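Local coordinates for putative secreted cellulose binding protein (Streptomyces coelicolor, PDB 4OY7) that cleaves cellulose oxidatively as a copper-dependent lytic polysaccharide monooxygenase of family AA10, the chain here being its catalytic domain, at residues L25-T28 / C32-A35; C69-R74 / N184-S189; W89-L94 / S167-I172; W107-G112 / G154-D159; P121-S124 / E128-W131. All coordinates share one frame; numbering follows the deposited sequence.

Interaction 1 (L25-T28 / C32-A35)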
# COMPACT_ATOMS: atom_id res chain seq x y z
N LEU A 25 -13.17 -15.89 3.31
CA LEU A 25 -12.40 -14.83 3.94
C LEU A 25 -12.86 -14.61 5.36
O LEU A 25 -13.99 -14.18 5.57
CB LEU A 25 -12.55 -13.56 3.11
CG LEU A 25 -11.87 -13.67 1.74
CD1 LEU A 25 -12.41 -12.58 0.84
CD2 LEU A 25 -10.36 -13.62 1.82
N ASP A 26 -12.00 -14.90 6.32
CA ASP A 26 -12.35 -14.81 7.75
C ASP A 26 -11.32 -14.02 8.54
O ASP A 26 -10.48 -14.59 9.22
CB ASP A 26 -12.51 -16.19 8.34
CG ASP A 26 -13.07 -16.15 9.75
OD1 ASP A 26 -13.98 -15.33 10.00
OD2 ASP A 26 -12.61 -16.95 10.59
N PRO A 27 -11.37 -12.69 8.44
CA PRO A 27 -10.38 -11.87 9.15
C PRO A 27 -10.63 -11.86 10.64
O PRO A 27 -11.77 -11.98 11.08
CB PRO A 27 -10.60 -10.47 8.58
CG PRO A 27 -11.95 -10.47 7.98
CD PRO A 27 -12.29 -11.88 7.62
N THR A 28 -9.55 -11.74 11.41
CA THR A 28 -9.67 -11.54 12.85
C THR A 28 -9.31 -10.10 13.24
O THR A 28 -9.71 -9.62 14.29
CB THR A 28 -8.84 -12.54 13.66
OG1 THR A 28 -7.48 -12.47 13.26
CG2 THR A 28 -9.34 -13.96 13.42
N CYS A 32 -9.75 -4.95 9.40
CA CYS A 32 -9.97 -5.83 8.26
C CYS A 32 -11.40 -6.35 8.20
O CYS A 32 -12.01 -6.36 7.14
CB CYS A 32 -8.98 -6.99 8.27
SG CYS A 32 -7.23 -6.55 8.11
N GLN A 33 -11.94 -6.76 9.34
CA GLN A 33 -13.35 -7.17 9.38
C GLN A 33 -14.27 -6.03 8.95
O GLN A 33 -15.21 -6.25 8.18
CB GLN A 33 -13.75 -7.66 10.77
CG GLN A 33 -15.19 -8.16 10.81
CD GLN A 33 -15.42 -9.35 9.89
OE1 GLN A 33 -16.20 -9.27 8.93
NE2 GLN A 33 -14.74 -10.45 10.18
N ALA A 34 -13.99 -4.82 9.42
CA ALA A 34 -14.83 -3.67 9.08
C ALA A 34 -14.76 -3.38 7.59
O ALA A 34 -15.80 -3.10 6.98
CB ALA A 34 -14.41 -2.44 9.87
N ALA A 35 -13.57 -3.46 7.01
CA ALA A 35 -13.39 -3.20 5.58
C ALA A 35 -14.04 -4.29 4.75
O ALA A 35 -14.58 -4.01 3.67
CB ALA A 35 -11.91 -3.09 5.23

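Interaction 2 (C69-R74 / N184-S189)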
# COMPACT_ATOMS: atom_id res chain seq x y z
N CYS A 69 -5.55 5.61 -0.61
CA CYS A 69 -5.44 4.15 -0.43
C CYS A 69 -6.41 3.33 -1.27
O CYS A 69 -6.29 2.11 -1.33
CB CYS A 69 -5.57 3.76 1.05
SG CYS A 69 -4.46 4.70 2.14
N SER A 70 -7.33 4.02 -1.93
CA SER A 70 -8.25 3.39 -2.87
C SER A 70 -8.08 3.96 -4.28
O SER A 70 -9.01 3.85 -5.10
CB SER A 70 -9.70 3.59 -2.42
OG SER A 70 -10.08 4.96 -2.43
N ALA A 71 -6.93 4.57 -4.57
CA ALA A 71 -6.70 5.15 -5.91
C ALA A 71 -7.77 6.17 -6.28
O ALA A 71 -8.26 6.22 -7.43
CB ALA A 71 -6.64 4.06 -6.96
N GLY A 72 -8.16 7.00 -5.32
CA GLY A 72 -9.16 8.04 -5.58
C GLY A 72 -10.55 7.52 -5.83
O GLY A 72 -11.43 8.26 -6.31
N ASP A 73 -10.80 6.28 -5.41
CA ASP A 73 -12.06 5.57 -5.68
C ASP A 73 -12.38 5.46 -7.16
O ASP A 73 -13.54 5.42 -7.56
CB ASP A 73 -13.21 6.20 -4.86
CG ASP A 73 -13.01 6.01 -3.38
OD1 ASP A 73 -12.71 4.87 -2.93
OD2 ASP A 73 -13.11 7.00 -2.65
N ARG A 74 -11.32 5.36 -7.96
CA ARG A 74 -11.45 5.25 -9.42
C ARG A 74 -11.15 3.87 -9.99
O ARG A 74 -11.14 3.70 -11.21
CB ARG A 74 -10.60 6.32 -10.10
CG ARG A 74 -11.06 7.74 -9.83
CD ARG A 74 -10.33 8.70 -10.75
NE ARG A 74 -10.80 10.08 -10.58
CZ ARG A 74 -10.21 11.04 -9.85
NH1 ARG A 74 -9.09 10.87 -9.14
NH2 ARG A 74 -10.78 12.25 -9.86
N ASN A 184 -1.97 3.74 -13.06
CA ASN A 184 -1.08 3.74 -11.92
C ASN A 184 -1.72 2.91 -10.78
O ASN A 184 -2.95 2.80 -10.70
CB ASN A 184 -0.92 5.18 -11.38
CG ASN A 184 -0.14 6.14 -12.28
OD1 ASN A 184 0.00 7.31 -11.86
ND2 ASN A 184 0.38 5.71 -13.44
N PHE A 185 -0.90 2.43 -9.85
CA PHE A 185 -1.33 1.68 -8.66
C PHE A 185 -1.04 2.46 -7.38
O PHE A 185 -0.11 3.25 -7.32
CB PHE A 185 -0.66 0.30 -8.68
CG PHE A 185 -1.12 -0.54 -9.83
CD1 PHE A 185 -0.60 -0.37 -11.10
CD2 PHE A 185 -2.19 -1.38 -9.65
CE1 PHE A 185 -1.10 -1.11 -12.16
CE2 PHE A 185 -2.70 -2.12 -10.69
CZ PHE A 185 -2.16 -1.96 -11.94
N PHE A 186 -1.85 2.21 -6.36
CA PHE A 186 -1.83 3.00 -5.15
C PHE A 186 -1.75 2.07 -3.95
O PHE A 186 -2.58 1.17 -3.81
CB PHE A 186 -3.10 3.87 -5.09
CG PHE A 186 -3.11 4.96 -6.13
CD1 PHE A 186 -3.46 4.68 -7.44
CD2 PHE A 186 -2.71 6.27 -5.81
CE1 PHE A 186 -3.39 5.65 -8.43
CE2 PHE A 186 -2.65 7.25 -6.81
CZ PHE A 186 -2.99 6.93 -8.11
N SER A 187 -0.74 2.28 -3.13
CA SER A 187 -0.44 1.36 -2.04
C SER A 187 -0.24 2.04 -0.73
O SER A 187 0.58 2.93 -0.64
CB SER A 187 0.83 0.59 -2.37
OG SER A 187 1.20 -0.32 -1.34
N CYS A 188 -0.91 1.56 0.33
CA CYS A 188 -0.82 2.16 1.67
C CYS A 188 -0.45 1.12 2.70
O CYS A 188 -1.15 0.12 2.83
CB CYS A 188 -2.16 2.73 2.06
SG CYS A 188 -2.56 4.35 1.30
N SER A 189 0.64 1.34 3.41
CA SER A 189 1.16 0.38 4.39
C SER A 189 1.28 1.04 5.77
O SER A 189 2.02 1.99 5.97
CB SER A 189 2.53 -0.10 3.95
OG SER A 189 2.47 -0.69 2.66
O HOH W 1 -3.93 0.78 -1.25

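Interaction 3 (W89-L94 / S167-I172)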
# COMPACT_ATOMS: atom_id res chain seq x y z
N TRP A 89 -5.51 -1.07 12.15
CA TRP A 89 -5.13 -1.87 10.98
C TRP A 89 -3.91 -2.72 11.33
O TRP A 89 -3.16 -2.39 12.26
CB TRP A 89 -4.75 -0.97 9.81
CG TRP A 89 -5.86 -0.22 9.14
CD1 TRP A 89 -6.20 1.10 9.31
CD2 TRP A 89 -6.73 -0.72 8.12
NE1 TRP A 89 -7.23 1.43 8.49
CE2 TRP A 89 -7.61 0.33 7.76
CE3 TRP A 89 -6.91 -1.97 7.52
CZ2 TRP A 89 -8.59 0.19 6.76
CZ3 TRP A 89 -7.88 -2.11 6.55
CH2 TRP A 89 -8.75 -1.03 6.20
N PRO A 90 -3.72 -3.84 10.62
CA PRO A 90 -2.47 -4.57 10.79
C PRO A 90 -1.30 -3.70 10.43
O PRO A 90 -1.42 -2.86 9.58
CB PRO A 90 -2.60 -5.73 9.77
CG PRO A 90 -4.04 -5.84 9.48
CD PRO A 90 -4.58 -4.45 9.60
N ARG A 91 -0.15 -3.90 11.06
CA ARG A 91 0.99 -3.06 10.75
C ARG A 91 2.29 -3.81 10.84
O ARG A 91 2.41 -4.83 11.52
CB ARG A 91 1.04 -1.83 11.66
CG ARG A 91 1.37 -2.06 13.13
CD ARG A 91 1.15 -0.81 14.01
NE ARG A 91 -0.24 -0.38 13.85
CZ ARG A 91 -0.65 0.65 13.11
NH1 ARG A 91 -1.95 0.85 12.95
NH2 ARG A 91 0.20 1.48 12.52
N THR A 92 3.28 -3.25 10.17
CA THR A 92 4.64 -3.77 10.18
C THR A 92 5.49 -2.96 11.16
O THR A 92 5.51 -1.73 11.11
CB THR A 92 5.24 -3.68 8.78
OG1 THR A 92 4.41 -4.39 7.85
CG2 THR A 92 6.65 -4.32 8.75
N HIS A 93 6.20 -3.69 12.00
CA HIS A 93 7.07 -3.09 13.01
C HIS A 93 8.43 -2.84 12.39
O HIS A 93 9.06 -3.76 11.85
CB HIS A 93 7.13 -4.02 14.23
CG HIS A 93 5.81 -4.14 14.93
ND1 HIS A 93 5.58 -3.59 16.18
CD2 HIS A 93 4.65 -4.73 14.55
CE1 HIS A 93 4.33 -3.83 16.53
NE2 HIS A 93 3.74 -4.50 15.56
N LEU A 94 8.87 -1.57 12.45
CA LEU A 94 10.12 -1.13 11.82
C LEU A 94 11.06 -0.46 12.78
O LEU A 94 10.65 0.04 13.82
CB LEU A 94 9.83 -0.08 10.76
CG LEU A 94 8.89 -0.50 9.64
CD1 LEU A 94 8.68 0.65 8.68
CD2 LEU A 94 9.48 -1.70 8.93
N SER A 167 9.37 7.71 15.50
CA SER A 167 8.76 6.83 16.47
C SER A 167 7.27 6.77 16.25
O SER A 167 6.73 7.62 15.55
CB SER A 167 9.06 7.32 17.88
OG SER A 167 8.40 8.54 18.15
N GLY A 168 6.62 5.76 16.84
CA GLY A 168 5.18 5.62 16.76
C GLY A 168 4.69 5.26 15.37
O GLY A 168 5.45 4.86 14.49
N ASP A 169 3.38 5.38 15.19
CA ASP A 169 2.74 4.93 13.96
C ASP A 169 3.04 5.88 12.81
O ASP A 169 3.25 7.08 13.02
CB ASP A 169 1.21 4.87 14.14
CG ASP A 169 0.74 3.73 15.04
OD1 ASP A 169 1.48 2.74 15.23
OD2 ASP A 169 -0.43 3.81 15.51
N ALA A 170 2.99 5.34 11.61
CA ALA A 170 3.19 6.11 10.38
C ALA A 170 2.55 5.30 9.26
O ALA A 170 2.04 4.22 9.48
CB ALA A 170 4.68 6.34 10.15
N LEU A 171 2.61 5.81 8.04
CA LEU A 171 2.14 5.04 6.89
C LEU A 171 3.10 5.30 5.72
O LEU A 171 3.60 6.41 5.53
CB LEU A 171 0.73 5.47 6.57
CG LEU A 171 0.01 4.87 5.38
CD1 LEU A 171 -1.48 5.00 5.69
CD2 LEU A 171 0.39 5.60 4.10
N ILE A 172 3.38 4.25 4.96
CA ILE A 172 4.16 4.38 3.72
C ILE A 172 3.19 4.25 2.56
O ILE A 172 2.54 3.22 2.40
CB ILE A 172 5.27 3.31 3.62
CG1 ILE A 172 6.35 3.58 4.68
CG2 ILE A 172 5.92 3.29 2.25
CD1 ILE A 172 7.28 2.42 4.93
O HOH W 2 -0.39 3.54 10.62

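Interaction 4 (W107-G112 / G154-D159). With CU (copper (II) ion), chain I.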
# COMPACT_ATOMS: atom_id res chain seq x y z
N TRP A 107 2.02 -9.02 -9.62
CA TRP A 107 0.93 -9.88 -10.09
C TRP A 107 0.73 -9.73 -11.61
O TRP A 107 0.53 -10.73 -12.30
CB TRP A 107 -0.37 -9.61 -9.31
CG TRP A 107 -1.42 -10.68 -9.56
CD1 TRP A 107 -2.58 -10.54 -10.27
CD2 TRP A 107 -1.37 -12.06 -9.15
NE1 TRP A 107 -3.27 -11.74 -10.30
CE2 TRP A 107 -2.53 -12.69 -9.64
CE3 TRP A 107 -0.45 -12.83 -8.41
CZ2 TRP A 107 -2.81 -14.05 -9.42
CZ3 TRP A 107 -0.71 -14.18 -8.21
CH2 TRP A 107 -1.89 -14.78 -8.70
N ALA A 108 0.77 -8.50 -12.12
CA ALA A 108 1.09 -8.28 -13.54
C ALA A 108 2.17 -7.23 -13.58
O ALA A 108 2.09 -6.25 -12.88
CB ALA A 108 -0.13 -7.86 -14.35
N ALA A 109 3.21 -7.49 -14.36
CA ALA A 109 4.39 -6.65 -14.35
C ALA A 109 4.27 -5.53 -15.39
O ALA A 109 3.68 -5.71 -16.46
CB ALA A 109 5.62 -7.48 -14.65
N HIS A 110 4.93 -4.42 -15.10
CA HIS A 110 4.91 -3.25 -15.95
C HIS A 110 6.19 -2.45 -15.73
O HIS A 110 6.69 -2.38 -14.61
CB HIS A 110 3.73 -2.33 -15.61
CG HIS A 110 2.39 -3.00 -15.64
ND1 HIS A 110 1.78 -3.42 -16.80
CD2 HIS A 110 1.54 -3.31 -14.63
CE1 HIS A 110 0.61 -3.96 -16.51
NE2 HIS A 110 0.45 -3.93 -15.20
N PRO A 111 6.68 -1.77 -16.79
CA PRO A 111 7.77 -0.82 -16.60
C PRO A 111 7.30 0.50 -15.91
O PRO A 111 6.16 0.90 -16.05
CB PRO A 111 8.22 -0.55 -18.03
CG PRO A 111 6.97 -0.66 -18.83
CD PRO A 111 6.17 -1.76 -18.17
N GLY A 112 8.18 1.14 -15.14
CA GLY A 112 7.84 2.39 -14.46
C GLY A 112 8.59 2.62 -13.16
O GLY A 112 9.58 1.90 -12.86
N GLY A 154 5.40 -13.58 -5.97
CA GLY A 154 6.23 -12.84 -6.91
C GLY A 154 6.28 -11.37 -6.58
O GLY A 154 5.28 -10.79 -6.12
N HIS A 155 7.45 -10.76 -6.76
CA HIS A 155 7.58 -9.35 -6.41
C HIS A 155 8.78 -8.66 -7.03
O HIS A 155 9.82 -9.27 -7.34
CB HIS A 155 7.67 -9.21 -4.89
CG HIS A 155 8.82 -9.96 -4.31
ND1 HIS A 155 8.79 -11.31 -4.06
CD2 HIS A 155 10.07 -9.55 -3.98
CE1 HIS A 155 9.96 -11.71 -3.60
NE2 HIS A 155 10.75 -10.65 -3.52
N TYR A 156 8.60 -7.36 -7.19
CA TYR A 156 9.72 -6.42 -7.31
C TYR A 156 10.38 -6.29 -5.95
O TYR A 156 9.76 -6.53 -4.92
CB TYR A 156 9.20 -5.05 -7.76
CG TYR A 156 8.56 -5.04 -9.14
CD1 TYR A 156 9.32 -4.84 -10.29
CD2 TYR A 156 7.18 -5.20 -9.29
CE1 TYR A 156 8.72 -4.81 -11.54
CE2 TYR A 156 6.58 -5.17 -10.53
CZ TYR A 156 7.35 -4.95 -11.65
OH TYR A 156 6.74 -4.94 -12.87
N TYR A 157 11.66 -5.95 -5.93
CA TYR A 157 12.41 -5.85 -4.71
C TYR A 157 13.44 -4.72 -4.85
O TYR A 157 14.07 -4.53 -5.92
CB TYR A 157 13.10 -7.19 -4.30
CG TYR A 157 14.18 -7.70 -5.21
CD1 TYR A 157 15.50 -7.30 -5.03
CD2 TYR A 157 13.92 -8.61 -6.21
CE1 TYR A 157 16.51 -7.79 -5.83
CE2 TYR A 157 14.93 -9.11 -7.02
CZ TYR A 157 16.22 -8.69 -6.82
OH TYR A 157 17.23 -9.16 -7.64
N TRP A 158 13.60 -4.00 -3.75
CA TRP A 158 14.60 -2.94 -3.58
C TRP A 158 14.83 -2.65 -2.11
O TRP A 158 14.10 -3.13 -1.26
CB TRP A 158 14.20 -1.67 -4.31
CG TRP A 158 12.99 -0.93 -3.81
CD1 TRP A 158 12.98 0.05 -2.85
CD2 TRP A 158 11.62 -1.08 -4.24
NE1 TRP A 158 11.69 0.54 -2.68
CE2 TRP A 158 10.85 -0.14 -3.52
CE3 TRP A 158 10.98 -1.90 -5.20
CZ2 TRP A 158 9.48 0.00 -3.70
CZ3 TRP A 158 9.61 -1.76 -5.39
CH2 TRP A 158 8.87 -0.80 -4.64
N ASP A 159 15.87 -1.88 -1.81
CA ASP A 159 16.17 -1.51 -0.43
C ASP A 159 15.64 -0.10 -0.14
O ASP A 159 15.71 0.76 -1.02
CB ASP A 159 17.67 -1.50 -0.18
CG ASP A 159 18.31 -2.87 -0.30
OD1 ASP A 159 17.71 -3.86 0.18
OD2 ASP A 159 19.45 -2.94 -0.83
CU CU I . -1.52 -4.57 -14.03
O HOH W 3 -2.40 -3.60 -15.24

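Interaction 5 (P121-S124 / E128-W131)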
# COMPACT_ATOMS: atom_id res chain seq x y z
N PRO A 121 6.39 13.37 10.65
CA PRO A 121 6.35 13.25 12.09
C PRO A 121 5.11 13.96 12.65
O PRO A 121 4.78 15.08 12.22
CB PRO A 121 7.62 13.96 12.55
CG PRO A 121 8.51 13.95 11.37
CD PRO A 121 7.63 14.03 10.18
N GLY A 122 4.46 13.32 13.61
CA GLY A 122 3.30 13.90 14.24
C GLY A 122 2.00 13.43 13.63
O GLY A 122 0.96 13.47 14.30
N TRP A 123 2.02 12.99 12.38
CA TRP A 123 0.83 12.41 11.77
C TRP A 123 0.53 11.07 12.40
O TRP A 123 1.42 10.25 12.56
CB TRP A 123 1.01 12.22 10.27
CG TRP A 123 -0.22 11.71 9.58
CD1 TRP A 123 -1.23 12.46 9.05
CD2 TRP A 123 -0.58 10.34 9.37
NE1 TRP A 123 -2.20 11.64 8.51
CE2 TRP A 123 -1.82 10.34 8.68
CE3 TRP A 123 0.03 9.11 9.66
CZ2 TRP A 123 -2.45 9.16 8.29
CZ3 TRP A 123 -0.62 7.94 9.27
CH2 TRP A 123 -1.83 7.98 8.58
N SER A 124 -0.74 10.85 12.74
CA SER A 124 -1.18 9.54 13.20
C SER A 124 -2.41 9.07 12.41
O SER A 124 -3.20 9.89 11.88
CB SER A 124 -1.44 9.56 14.69
OG SER A 124 -2.69 10.16 14.95
N GLU A 128 -7.01 12.02 8.78
CA GLU A 128 -7.05 11.87 7.32
C GLU A 128 -5.62 11.85 6.76
O GLU A 128 -4.75 12.60 7.20
CB GLU A 128 -7.82 13.05 6.76
CG GLU A 128 -7.98 13.02 5.26
CD GLU A 128 -8.74 14.20 4.73
OE1 GLU A 128 -8.81 14.34 3.50
OE2 GLU A 128 -9.30 14.99 5.51
N LEU A 129 -5.40 10.99 5.78
CA LEU A 129 -4.16 10.95 4.99
C LEU A 129 -4.29 11.86 3.78
O LEU A 129 -5.02 11.55 2.82
CB LEU A 129 -3.83 9.53 4.56
CG LEU A 129 -2.58 9.40 3.71
CD1 LEU A 129 -1.38 9.70 4.60
CD2 LEU A 129 -2.48 8.01 3.11
N GLY A 130 -3.63 13.00 3.82
CA GLY A 130 -3.58 13.90 2.67
C GLY A 130 -2.17 13.95 2.09
O GLY A 130 -1.19 13.56 2.72
N TRP A 131 -2.08 14.47 0.87
CA TRP A 131 -0.79 14.73 0.24
C TRP A 131 0.13 15.60 1.12
O TRP A 131 1.33 15.38 1.17
CB TRP A 131 -0.98 15.36 -1.16
CG TRP A 131 -1.60 14.41 -2.14
CD1 TRP A 131 -2.91 14.35 -2.50
CD2 TRP A 131 -0.94 13.33 -2.82
NE1 TRP A 131 -3.11 13.33 -3.39
CE2 TRP A 131 -1.91 12.70 -3.62
CE3 TRP A 131 0.38 12.88 -2.89
CZ2 TRP A 131 -1.61 11.60 -4.43
CZ3 TRP A 131 0.68 11.79 -3.69
CH2 TRP A 131 -0.30 11.17 -4.45

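Interaction 1 (L25-T28 / C32-A35)
P27 and Q33 bring the two backbones together, their CA atoms 5.6 Å apart where the extended run 25-28 comes up against the first part of helix 30-39. The proline buries the largest share of the contact. Its ring points at the helix and lies against C32 and Q33 mainly through CB and CG: CB of P27 sits 3.9 Å from CB of C32, and CG of P27 comes within 3.8 Å of CA of Q33. The glutamine comes up beside the ring. With CG anti to the backbone N (chi1 -177°) and a bend at chi2, its chain doubles back and crosses the proline at about a right angle, bringing the end of the side chain near the ring. C32 faces the loop with CB, while its sulfur turns off into the disulfide with C14, on helix 10-18. D17 and A18 of that same helix also touch P27, so the proline is wedged between the two helices of the helical region, 10-18 and 30-39. D26, the residue before the proline, belongs to a calcium site seen in the protein, although no calcium is bound here, and its CB points away from the helix. The contact is therefore mainly apolar: a rigid ring, itself without an N-H to satisfy, packs against the helix, and the C14-C32 disulfide ties that helix covalently to 10-18.

Interaction 2 (C69-R74 / N184-S189)
F186 reaches out of strand 184-193 straight at A71, and its side chain can be followed atom by atom. CB of F186 starts 3.9 Å from both N and CA of A71. CG is anti to the carbonyl carbon (chi1 -69°), a setting that turns one face of the ring to the alanine. CG of F186 then meets CA of A71 at 3.6 Å, and CD1 makes the tightest approach, 3.3 Å from CB of A71. CE1 is already drawing off, and on the other branch CD2 passes CA of A71 at a longer distance. CA of A71 stands 3.9 Å from the F186 ring centroid and 27° off the ring normal, a CH-pi contact over the face. F173 and Q175, on the neighbouring strand 168-178, touch the same phenylalanine. This is the core of the LPMO domain, where a long loop between strands 51-52 and 92-94 packs on a sheet of the immunoglobulin-like beta-sandwich; the turn at A71 to D73, with positive phi at three successive residues, curls the loop over the strand. Two residues along the strand from F186, C188 points the same way and its SG is joined to SG of C69 by a disulfide with chi3 -83°. A water bridges the two backbones, donating to O of C69 at 2.7 Å and to O of F186 at 2.9 Å. Farther out in the turn, OG of S70 donates to OD1 of D73, arriving from above the carboxylate plane.

Interaction 3 (W89-L94 / S167-I172)
R91 and D169 account for most of the buried surface here, and they meet as stacked flat groups rather than end-on. The guanidinium and carboxylate planes are only 23° apart, with the carboxylate over one guanidinium face. OD1 of D169 lies 3.3 Å from NH2 of R91, a salt bridge of charges alone, since the oxygen is well out of the guanidinium plane and no N-H is aimed at it. CG of D169 is nearly as close to NH2, at 3.4 Å. The arginine gets there by setting CG between its backbone N and carbonyl carbon (chi1 69°) and bending again at chi3; the two side chains cross at about a right angle while their flat ends stack. Its N-H groups serve other partners. A water at the guanidinium edge accepts from NH2 of R91 at 2.9 Å and lies 2.8 Å from O of A170, to which it can donate, and NH2 also bonds O of V191 on strand 184-193. That strand lies between 92-94 (parallel) and 168-178 (antiparallel) in the mixed sheet of the LPMO beta-sandwich, and V192 touches R91 and D169 alike, so the ion pair sits beside it. CD1 of L94 meets CD1 of I172 at 4.4 Å, a light apolar touch; the short runs 91-94 and 169-172 are directed 89° apart. The carboxylate probably contributes electrostatic attraction over the face, while the hydrogen bonds to water and to O of V191 probably fix how the guanidinium is turned.

Interaction 4 (W107-G112 / G154-D159)
Y156 delivers its hydroxyl to the backbone of the loop that carries H110, and that is the tight end of the contact. N of H110 donates to OH of Y156 at 2.9 Å with an N-H...O angle of 158°. The same oxygen is pressed against A109, 3.3 Å from its CB. Behind the hydroxyl the ring runs back to strand 155-161 among F114 and W176, so the phenol reaches the loop from the buried interior. The packing thins beyond that point: CB of A109 is still 4.3 Å from CZ of Y156, and the imidazole of H110 makes no close approach to the strand. CG of H110 is anti to its carbonyl carbon (chi1 -55°), and the ring turns to the metal instead. There NE2 of H110 binds copper at 2.4 Å, and a water is modelled on the ion. H1 supplies further ligation, including its terminal amino nitrogen, while CB of A108 lies 3.6 Å from the copper. Y156 is thus a second-shell residue, gripping the backbone of a first-shell ligand. The arrangement belongs to the histidine brace of lytic polysaccharide monooxygenases, in which the N-terminal histidine and a second histidine hold one copper.

Interaction 5 (P121-S124 / E128-W131)
W123 and E128 close a short loop by a side-chain-to-backbone bond, within the connection between strands 112-119 and 134-141 at the end of the beta-sandwich away from the copper. Hydrogen bonding comes first. NE1 of W123 donates to O of E128 at 3.0 Å, and the N-H...O angle of 179° is essentially straight. Seen from the indole, the oxygen lies in the ring plane. Seen from the carbonyl, the donor stands above the plane by 47°, off the lone-pair directions. The indole reaches this spot because CG of W123 is anti to the backbone N (chi1 -176°), which sends the ring across toward the second arm of the loop. The indole N-H is thereby satisfied, and the benzo part of the ring packs on apolar atoms. E128 contributes its main-chain carbonyl. Apolar contact follows one residue later. The side chains of W123 and L129 cross at about a right angle, and CB of L129 is 4.0 Å from CZ2 of W123. Both residues also touch L171 on strand 168-178, which seats the loop on the sheet, and L129 adds a backbone bond with G66. The leucine's CD1 comes nearest the indole, 3.9 Å from CZ2 of W123, standing above the ring plane and offset toward its rim.

How the interactions relate
From the N terminus, interaction 1 comes first, closing a short local turn onto helix 30-39 before any other begins. Interaction 2 then opens the widest loop, from 69-74 to 184-189, and the remaining three nest inside it: interaction 3 spans 89-94 to 167-172, interaction 4 lies within that, and interaction 5, another short closure, lies within interaction 4. None cross. The helical region meets the sandwich where P90 and W89 pack on C32 and A35. L129 touches both the disulfide of interaction 2 and L171, joining interactions 2, 3 and 5, whereas F185 packs against H110, linking the core strand to the copper site.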